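Local atomic coordinates of putative hydrolase (PDB entry 3LHO), a protein that probably acts as an iron(II)-dependent dioxygenase of the 2-oxoadipate dioxygenase/decarboxylase family, and here carries a nickel ion at its metal site. Residues H113-Q118 against R134-D139; H165-I170 against F233-R238. All blocks are in the same frame, centred on the assembly; numbering follows the deposited sequence. Where two conformers were deposited one is given.

Interaction 1 of 2, residues H113-Q118 against R134-D139; sequences HGLIDQ and RHWDVD
The C-terminal part of helix 106-116, with Leu-115 on it, packs on the indole of Trp-136 in the loop that leads to helix 140-149. Trp-136 CG stands between the backbone N and the carbonyl carbon (chi1 45°), which places the start of the indole against Leu-115 CB. That CB lies over the five-membered ring, 3.9 Å from its centroid and 17° off the normal, which meets the geometry of a CH-pi contact. Arg-134 CG covers the opposite indole face, while Val-138 CG1 sits in plane at the edge. Ile-116 CD1 reaches Trp-136 CZ3 at 4.0 Å. Trp-136 NE1 donates a hydrogen bond to Ala-157 O, tying this helix-to-loop packing to helix 151-159. Gln-118, in the turn that follows, crosses Trp-136 at about a right angle. Its OE1 accepts from Asp-137 N at 3.0 Å, and its NE2 donates nearly straight to Gly-114 O, so the two bonds together define which end of the amide is oxygen and should keep it from turning. An alanine in place of Trp-136 would probably leave Leu-115 CB and Arg-134 CG without the flat surface between them and Ala-157 O without its indole donor. A water donates to both Gln-118 O and His-135 O.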
ATOM      1  N   HIS A 113      15.871  11.554  -8.019  1.00 16.66           N
ATOM      2  CA  HIS A 113      16.321  12.696  -7.202  1.00 20.17           C
ATOM      3  C   HIS A 113      15.683  13.985  -7.627  1.00 18.48           C
ATOM      4  O   HIS A 113      15.323  14.818  -6.784  1.00 23.10           O
ATOM      5  CB  HIS A 113      17.827  12.846  -7.178  1.00 19.65           C
ATOM      6  CG  HIS A 113      18.479  11.925  -6.224  1.00 21.03           C
ATOM      7  ND1 HIS A 113      18.544  12.190  -4.872  1.00 22.17           N
ATOM      8  CD2 HIS A 113      19.057  10.720  -6.409  1.00 22.08           C
ATOM      9  CE1 HIS A 113      19.175  11.195  -4.272  1.00 18.35           C
ATOM     10  NE2 HIS A 113      19.469  10.278  -5.179  1.00 23.16           N
ATOM     11  N   GLY A 114      15.475  14.144  -8.927  1.00 20.76           N
ATOM     12  CA  GLY A 114      14.851  15.329  -9.450  1.00 18.18           C
ATOM     13  C   GLY A 114      13.427  15.540  -9.007  1.00 23.37           C
ATOM     14  O   GLY A 114      12.977  16.689  -8.845  1.00 20.02           O
ATOM     15  N   LEU A 115      12.690  14.440  -8.822  1.00 22.11           N
ATOM     16  CA  LEU A 115      11.309  14.537  -8.333  1.00 19.81           C
ATOM     17  C   LEU A 115      11.309  14.880  -6.847  1.00 19.47           C
ATOM     18  O   LEU A 115      10.565  15.728  -6.408  1.00 17.33           O
ATOM     19  CB  LEU A 115      10.573  13.211  -8.573  1.00 21.19           C
ATOM     20  CG  LEU A 115      10.605  12.605 -10.007  1.00 19.52           C
ATOM     21  CD1 LEU A 115       9.764  11.350 -10.067  1.00 21.32           C
ATOM     22  CD2 LEU A 115      10.125  13.565 -11.071  1.00 20.82           C
ATOM     23  N   ILE A 116      12.147  14.202  -6.080  1.00 18.53           N
ATOM     24  CA  ILE A 116      12.153  14.402  -4.622  1.00 21.41           C
ATOM     25  C   ILE A 116      12.734  15.758  -4.231  1.00 18.66           C
ATOM     26  O   ILE A 116      12.360  16.302  -3.218  1.00 21.11           O
ATOM     27  CB  ILE A 116      12.861  13.263  -3.906  1.00 19.71           C
ATOM     28  CG1 ILE A 116      12.175  11.913  -4.256  1.00 20.93           C
ATOM     29  CG2 ILE A 116      12.886  13.499  -2.372  1.00 14.78           C
ATOM     30  CD1 ILE A 116      10.697  11.894  -3.915  1.00 18.99           C
ATOM     31  N   ASP A 117      13.605  16.331  -5.073  1.00 17.70           N
ATOM     32  CA  ASP A 117      14.113  17.672  -4.845  1.00 19.07           C
ATOM     33  C   ASP A 117      12.955  18.612  -4.829  1.00 18.61           C
ATOM     34  O   ASP A 117      13.034  19.666  -4.219  1.00 21.06           O
ATOM     35  CB  ASP A 117      15.079  18.134  -5.941  1.00 20.41           C
ATOM     36  CG  ASP A 117      16.440  17.534  -5.810  1.00 22.87           C
ATOM     37  OD1 ASP A 117      16.719  16.881  -4.791  1.00 32.38           O
ATOM     38  OD2 ASP A 117      17.214  17.679  -6.779  1.00 28.36           O
ATOM     39  N   GLN A 118      11.862  18.274  -5.485  1.00 17.18           N
ATOM     40  CA  GLN A 118      10.718  19.220  -5.493  1.00 16.21           C
ATOM     41  C   GLN A 118       9.813  19.165  -4.262  1.00 20.13           C
ATOM     42  O   GLN A 118       8.948  20.057  -4.071  1.00 19.62           O
ATOM     43  CB  GLN A 118       9.886  19.030  -6.753  1.00 19.28           C
ATOM     44  CG  GLN A 118      10.637  19.358  -8.039  1.00 18.27           C
ATOM     45  CD  GLN A 118       9.901  18.866  -9.284  1.00 24.60           C
ATOM     46  OE1 GLN A 118       8.826  19.365  -9.617  1.00 19.78           O
ATOM     47  NE2 GLN A 118      10.490  17.890  -9.991  1.00 24.19           N
ATOM     48  N   ARG A 134       1.235  13.880  -5.295  1.00 18.74           N
ATOM     49  CA  ARG A 134       2.408  14.256  -6.029  1.00 22.45           C
ATOM     50  C   ARG A 134       2.871  15.626  -5.637  1.00 20.55           C
ATOM     51  O   ARG A 134       2.090  16.544  -5.645  1.00 26.34           O
ATOM     52  CB  ARG A 134       2.120  14.276  -7.542  1.00 27.20           C
ATOM     53  CG  ARG A 134       2.769  13.126  -8.261  1.00 25.44           C
ATOM     54  CD  ARG A 134       2.883  13.367  -9.742  1.00 23.35           C
ATOM     55  NE  ARG A 134       1.621  13.793 -10.358  1.00 24.53           N
ATOM     56  CZ  ARG A 134       1.475  14.876 -11.110  1.00 35.65           C
ATOM     57  NH1 ARG A 134       2.510  15.684 -11.363  1.00 32.12           N
ATOM     58  NH2 ARG A 134       0.274  15.160 -11.609  1.00 30.60           N
ATOM     59  N   HIS A 135       4.159  15.777  -5.409  1.00 20.80           N
ATOM     60  CA  HIS A 135       4.734  17.080  -5.081  1.00 20.98           C
ATOM     61  C   HIS A 135       5.601  17.647  -6.231  1.00 23.20           C
ATOM     62  O   HIS A 135       6.218  18.709  -6.077  1.00 25.50           O
ATOM     63  CB  HIS A 135       5.596  16.960  -3.834  1.00 20.21           C
ATOM     64  CG  HIS A 135       4.835  16.627  -2.582  1.00 22.98           C
ATOM     65  ND1 HIS A 135       4.669  17.526  -1.545  1.00 25.19           N
ATOM     66  CD2 HIS A 135       4.242  15.474  -2.181  1.00 22.53           C
ATOM     67  CE1 HIS A 135       3.988  16.943  -0.567  1.00 24.76           C
ATOM     68  NE2 HIS A 135       3.712  15.701  -0.931  1.00 25.29           N
ATOM     69  N   TRP A 136       5.651  16.932  -7.360  1.00 19.41           N
ATOM     70  CA  TRP A 136       6.597  17.205  -8.438  1.00 15.36           C
ATOM     71  C   TRP A 136       5.876  17.207  -9.778  1.00 17.54           C
ATOM     72  O   TRP A 136       4.867  16.547  -9.937  1.00 19.69           O
ATOM     73  CB  TRP A 136       7.732  16.148  -8.457  1.00 17.27           C
ATOM     74  CG  TRP A 136       7.202  14.786  -8.306  1.00 18.24           C
ATOM     75  CD1 TRP A 136       6.691  13.995  -9.301  1.00 19.12           C
ATOM     76  CD2 TRP A 136       7.076  14.045  -7.092  1.00 18.63           C
ATOM     77  NE1 TRP A 136       6.245  12.810  -8.781  1.00 16.59           N
ATOM     78  CE2 TRP A 136       6.464  12.807  -7.426  1.00 16.91           C
ATOM     79  CE3 TRP A 136       7.409  14.302  -5.749  1.00 14.88           C
ATOM     80  CZ2 TRP A 136       6.198  11.829  -6.477  1.00 17.66           C
ATOM     81  CZ3 TRP A 136       7.130  13.347  -4.806  1.00 12.67           C
ATOM     82  CH2 TRP A 136       6.538  12.103  -5.179  1.00 18.15           C
ATOM     83  N   ASP A 137       6.369  18.037 -10.688  1.00 22.38           N
ATOM     84  CA  ASP A 137       6.099  17.909 -12.127  1.00 20.78           C
ATOM     85  C   ASP A 137       6.862  16.709 -12.669  1.00 19.60           C
ATOM     86  O   ASP A 137       8.012  16.464 -12.298  1.00 19.55           O
ATOM     87  CB  ASP A 137       6.587  19.129 -12.877  1.00 21.11           C
ATOM     88  CG  ASP A 137       5.788  20.346 -12.536  1.00 25.06           C
ATOM     89  OD1 ASP A 137       4.565  20.187 -12.365  1.00 28.21           O
ATOM     90  OD2 ASP A 137       6.379  21.427 -12.394  1.00 38.87           O
ATOM     91  N   VAL A 138       6.221  15.967 -13.550  1.00 19.44           N
ATOM     92  CA  VAL A 138       6.891  14.846 -14.187  1.00 18.82           C
ATOM     93  C   VAL A 138       6.333  14.687 -15.598  1.00 20.04           C
ATOM     94  O   VAL A 138       5.124  14.884 -15.828  1.00 18.04           O
ATOM     95  CB  VAL A 138       6.756  13.574 -13.323  1.00 21.42           C
ATOM     96  CG1 VAL A 138       5.313  13.294 -12.938  1.00 16.64           C
ATOM     97  CG2 VAL A 138       7.422  12.370 -14.005  1.00 23.21           C
ATOM     98  N   ASP A 139       7.215  14.354 -16.534  1.00 17.92           N
ATOM     99  CA  ASP A 139       6.804  14.168 -17.944  1.00 18.70           C
ATOM    100  C   ASP A 139       6.739  12.679 -18.322  1.00 16.59           C
ATOM    101  O   ASP A 139       7.180  11.804 -17.564  1.00 17.18           O
ATOM    102  CB  ASP A 139       7.691  14.956 -18.938  1.00 19.04           C
ATOM    103  CG  ASP A 139       9.152  14.500 -18.967  1.00 21.08           C
ATOM    104  OD1 ASP A 139       9.530  13.450 -18.406  1.00 24.14           O
ATOM    105  OD2 ASP A 139       9.942  15.262 -19.547  1.00 26.86           O
TER
HETATM  106  O   HOH W   1       5.914  20.637  -4.131  1.00 38.98           O

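Interaction 2 of 2, residues H165-I170 against F233-R238; sequences HFTVSI and FYEFAR. With NI (nickel (II) ion), chain B.
His-165 NE2 and Glu-235 OE1 bind the same nickel ion, at 2.1 Å and 2.2 Å, and His-41 with three waters completes its shell. Glu-235 OE1 also accepts from Thr-167 OG1 at 2.7 Å, on the anti side and 33° out of the carboxylate plane; this second-shell hydroxyl probably helps to fix the carboxylate's rotation. Glu-235 OE2 takes a hydrogen bond from one of the metal-bound waters. Glu-235 CG is anti to the backbone N (chi1 -167°), and the extended chain beyond it carries the carboxylate out to the nickel. The strands carrying these ligands pair in parallel, with Thr-167 opposite Glu-235: Glu-235 N donates to Phe-166 O, Val-168 N to Glu-235 O, Ala-237 N to Val-168 O and Ile-170 N to Ala-237 O. Phe-233 CE1 lies over one face of the His-165 imidazole, 3.5 Å from His-165 CG, with the ring planes 35° apart. Thr-167 CG2 meets Ala-237 CB at 3.6 Å on the face shared with Glu-235. On the face of Val-168 and Phe-236, Val-168 CG2 approaches Tyr-234 CZ, where Tyr-234 and Phe-236 also touch helix 22-32. Two histidines and a glutamate presented from neighbouring strands of one sheet form a metal centre as in the glyoxalase (vicinal oxygen chelate) superfamily.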
ATOM      1  N   HIS A 165      -2.256   0.274  -1.060  1.00 19.06           N
ATOM      2  CA  HIS A 165      -3.482  -0.543  -0.859  1.00 18.20           C
ATOM      3  C   HIS A 165      -3.881  -0.646   0.597  1.00 15.90           C
ATOM      4  O   HIS A 165      -3.053  -0.447   1.496  1.00 16.32           O
ATOM      5  CB  HIS A 165      -3.360  -1.950  -1.493  1.00 15.03           C
ATOM      6  CG  HIS A 165      -2.249  -2.793  -0.954  1.00 19.43           C
ATOM      7  ND1 HIS A 165      -0.978  -2.798  -1.490  1.00 18.69           N
ATOM      8  CD2 HIS A 165      -2.251  -3.755   0.004  1.00 17.42           C
ATOM      9  CE1 HIS A 165      -0.228  -3.669  -0.847  1.00 16.14           C
ATOM     10  NE2 HIS A 165      -0.973  -4.261   0.082  1.00 20.09           N
ATOM     11  N   PHE A 166      -5.177  -0.893   0.805  1.00 15.29           N
ATOM     12  CA  PHE A 166      -5.706  -1.460   2.043  1.00 16.50           C
ATOM     13  C   PHE A 166      -5.963  -2.940   1.841  1.00 17.98           C
ATOM     14  O   PHE A 166      -6.315  -3.354   0.730  1.00 15.94           O
ATOM     15  CB  PHE A 166      -7.014  -0.815   2.380  1.00 17.64           C
ATOM     16  CG  PHE A 166      -6.855   0.508   3.002  1.00 12.50           C
ATOM     17  CD1 PHE A 166      -6.376   1.575   2.257  1.00 20.85           C
ATOM     18  CD2 PHE A 166      -7.209   0.706   4.340  1.00 17.70           C
ATOM     19  CE1 PHE A 166      -6.244   2.837   2.842  1.00 10.61           C
ATOM     20  CE2 PHE A 166      -7.112   1.987   4.906  1.00 19.97           C
ATOM     21  CZ  PHE A 166      -6.575   3.013   4.174  1.00 18.60           C
ATOM     22  N   THR A 167      -5.816  -3.707   2.923  1.00 15.99           N
ATOM     23  CA  THR A 167      -6.073  -5.129   2.928  1.00 17.75           C
ATOM     24  C   THR A 167      -7.045  -5.538   4.029  1.00 16.90           C
ATOM     25  O   THR A 167      -6.768  -5.310   5.215  1.00 14.65           O
ATOM     26  CB  THR A 167      -4.775  -5.917   3.111  1.00 14.20           C
ATOM     27  OG1 THR A 167      -3.859  -5.566   2.063  1.00 16.67           O
ATOM     28  CG2 THR A 167      -5.093  -7.440   3.069  1.00 14.63           C
ATOM     29  N   VAL A 168      -8.176  -6.122   3.625  1.00 13.83           N
ATOM     30  CA  VAL A 168      -9.183  -6.646   4.525  1.00 11.56           C
ATOM     31  C   VAL A 168      -8.714  -7.859   5.278  1.00 15.47           C
ATOM     32  O   VAL A 168      -8.069  -8.737   4.700  1.00 14.20           O
ATOM     33  CB  VAL A 168     -10.485  -6.963   3.752  1.00 12.93           C
ATOM     34  CG1 VAL A 168     -11.528  -7.590   4.672  1.00 14.39           C
ATOM     35  CG2 VAL A 168     -11.021  -5.643   3.112  1.00 18.22           C
ATOM     36  N   SER A 169      -9.006  -7.901   6.582  1.00 14.27           N
ATOM     37  CA  SER A 169      -8.691  -9.040   7.380  1.00 16.41           C
ATOM     38  C   SER A 169      -9.841 -10.027   7.241  1.00 16.21           C
ATOM     39  O   SER A 169     -10.950  -9.786   7.776  1.00 16.48           O
ATOM     40  CB  SER A 169      -8.553  -8.661   8.863  1.00 19.09           C
ATOM     41  OG  SER A 169      -8.434  -9.836   9.647  1.00 13.69           O
ATOM     42  N   ILE A 170      -9.553 -11.135   6.558  1.00 15.40           N
ATOM     43  CA  ILE A 170     -10.523 -12.218   6.395  0.60 17.33           C
ATOM     44  C   ILE A 170     -10.782 -12.849   7.774  1.00 15.29           C
ATOM     45  O   ILE A 170     -11.929 -13.140   8.107  1.00 17.16           O
ATOM     46  CB  ILE A 170     -10.046 -13.283   5.367  0.60 16.73           C
ATOM     47  CG1 ILE A 170      -9.992 -12.662   3.953  0.60 20.59           C
ATOM     48  CG2 ILE A 170     -10.980 -14.502   5.372  0.60 16.95           C
ATOM     49  CD1 ILE A 170      -9.287 -13.540   2.925  0.60  9.48           C
ATOM     50  N   PHE A 233      -5.136  -1.754  -6.432  1.00 18.73           N
ATOM     51  CA  PHE A 233      -6.048  -2.808  -6.064  1.00 17.76           C
ATOM     52  C   PHE A 233      -6.440  -2.721  -4.565  1.00 20.02           C
ATOM     53  O   PHE A 233      -5.830  -1.975  -3.796  1.00 19.82           O
ATOM     54  CB  PHE A 233      -5.435  -4.190  -6.354  1.00 15.56           C
ATOM     55  CG  PHE A 233      -4.085  -4.422  -5.740  1.00 18.48           C
ATOM     56  CD1 PHE A 233      -3.960  -4.661  -4.371  1.00 22.57           C
ATOM     57  CD2 PHE A 233      -2.941  -4.428  -6.521  1.00 23.45           C
ATOM     58  CE1 PHE A 233      -2.708  -4.873  -3.783  1.00 23.15           C
ATOM     59  CE2 PHE A 233      -1.696  -4.656  -5.964  1.00 21.21           C
ATOM     60  CZ  PHE A 233      -1.581  -4.882  -4.574  1.00 31.17           C
ATOM     61  N   TYR A 234      -7.488  -3.482  -4.217  1.00 16.34           N
ATOM     62  CA  TYR A 234      -7.930  -3.768  -2.851  1.00 17.21           C
ATOM     63  C   TYR A 234      -7.588  -5.245  -2.615  1.00 17.57           C
ATOM     64  O   TYR A 234      -7.866  -6.089  -3.460  1.00 17.04           O
ATOM     65  CB  TYR A 234      -9.432  -3.568  -2.811  1.00 20.78           C
ATOM     66  CG  TYR A 234     -10.150  -3.379  -1.488  1.00 21.24           C
ATOM     67  CD1 TYR A 234      -9.569  -2.705  -0.397  1.00 20.40           C
ATOM     68  CD2 TYR A 234     -11.476  -3.810  -1.355  1.00 15.11           C
ATOM     69  CE1 TYR A 234     -10.287  -2.519   0.802  1.00 18.65           C
ATOM     70  CE2 TYR A 234     -12.190  -3.602  -0.180  1.00 18.37           C
ATOM     71  CZ  TYR A 234     -11.600  -2.935   0.883  1.00 16.43           C
ATOM     72  OH  TYR A 234     -12.326  -2.745   2.036  1.00 14.97           O
ATOM     73  N   GLU A 235      -7.004  -5.529  -1.464  1.00 15.40           N
ATOM     74  CA  GLU A 235      -6.441  -6.825  -1.125  1.00 17.41           C
ATOM     75  C   GLU A 235      -7.191  -7.469   0.060  1.00 17.95           C
ATOM     76  O   GLU A 235      -7.896  -6.780   0.795  1.00 17.49           O
ATOM     77  CB  GLU A 235      -4.984  -6.622  -0.773  1.00 17.18           C
ATOM     78  CG  GLU A 235      -4.114  -7.885  -0.691  1.00 17.15           C
ATOM     79  CD  GLU A 235      -2.622  -7.529  -0.546  1.00 23.20           C
ATOM     80  OE1 GLU A 235      -2.215  -7.150   0.580  1.00 20.10           O
ATOM     81  OE2 GLU A 235      -1.857  -7.613  -1.548  1.00 19.54           O
ATOM     82  N   PHE A 236      -7.035  -8.792   0.198  1.00 19.14           N
ATOM     83  CA  PHE A 236      -7.717  -9.622   1.215  1.00 18.02           C
ATOM     84  C   PHE A 236      -6.689 -10.579   1.754  1.00 18.30           C
ATOM     85  O   PHE A 236      -5.946 -11.167   0.998  1.00 20.20           O
ATOM     86  CB  PHE A 236      -8.923 -10.344   0.582  1.00 15.72           C
ATOM     87  CG  PHE A 236      -9.797  -9.407  -0.212  1.00 17.37           C
ATOM     88  CD1 PHE A 236     -10.822  -8.720   0.398  1.00 18.37           C
ATOM     89  CD2 PHE A 236      -9.530  -9.140  -1.549  1.00 21.82           C
ATOM     90  CE1 PHE A 236     -11.570  -7.789  -0.320  1.00 19.46           C
ATOM     91  CE2 PHE A 236     -10.295  -8.212  -2.267  1.00 18.66           C
ATOM     92  CZ  PHE A 236     -11.293  -7.538  -1.647  1.00 20.00           C
ATOM     93  N   ALA A 237      -6.601 -10.718   3.073  1.00 16.89           N
ATOM     94  CA  ALA A 237      -5.601 -11.608   3.662  1.00 15.03           C
ATOM     95  C   ALA A 237      -6.205 -12.438   4.793  1.00 14.53           C
ATOM     96  O   ALA A 237      -6.915 -11.912   5.658  1.00 15.32           O
ATOM     97  CB  ALA A 237      -4.390 -10.783   4.206  1.00 14.93           C
ATOM     98  N   ARG A 238      -5.913 -13.737   4.774  1.00 16.35           N
ATOM     99  CA  ARG A 238      -6.149 -14.598   5.896  1.00 17.76           C
ATOM    100  C   ARG A 238      -4.810 -15.018   6.492  1.00 19.11           C
ATOM    101  O   ARG A 238      -3.989 -15.575   5.795  1.00 20.61           O
ATOM    102  CB  ARG A 238      -6.935 -15.840   5.483  1.00 18.43           C
ATOM    103  CG  ARG A 238      -7.246 -16.770   6.660  1.00 20.25           C
ATOM    104  CD  ARG A 238      -8.275 -17.836   6.334  1.00 25.45           C
ATOM    105  NE  ARG A 238      -8.346 -18.840   7.408  1.00 26.23           N
ATOM    106  CZ  ARG A 238      -8.998 -20.001   7.334  1.00 26.86           C
ATOM    107  NH1 ARG A 238      -9.656 -20.360   6.244  1.00 23.53           N
ATOM    108  NH2 ARG A 238      -8.997 -20.813   8.374  1.00 23.00           N
TER
HETATM  109 NI    NI B 267      -0.384  -6.082   1.006  1.00 23.76          NI
HETATM  110  O   HOH W   2       0.642  -6.970  -0.993  1.00 27.17           O
HETATM  111  O   HOH W   3       0.573  -7.820   1.463  1.00 21.10           O
HETATM  112  O   HOH W   4       1.835  -5.627   1.369  1.00 21.20           O

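Overall arrangement
The two contacts follow one another along the chain: interaction 1 closes at residue 139, before interaction 2 opens at 165, with helices 140-149 and 151-159 between them. Their centres are 30 Å apart, on opposite sides of the chain's centre, and their nearest atoms remain about 15 Å from each other, so they share no direct touch. Interaction 2 is buried in the seven-stranded mixed sheet, where strand 165-169 lies between 39-47 and 235-239 and the metal site is built. Interaction 1 uses no strand; it fastens a loop to helix 106-116 at the partly buried periphery, away from the nickel. One joins peripheral elements, therefore, while the other forms part of the metal centre.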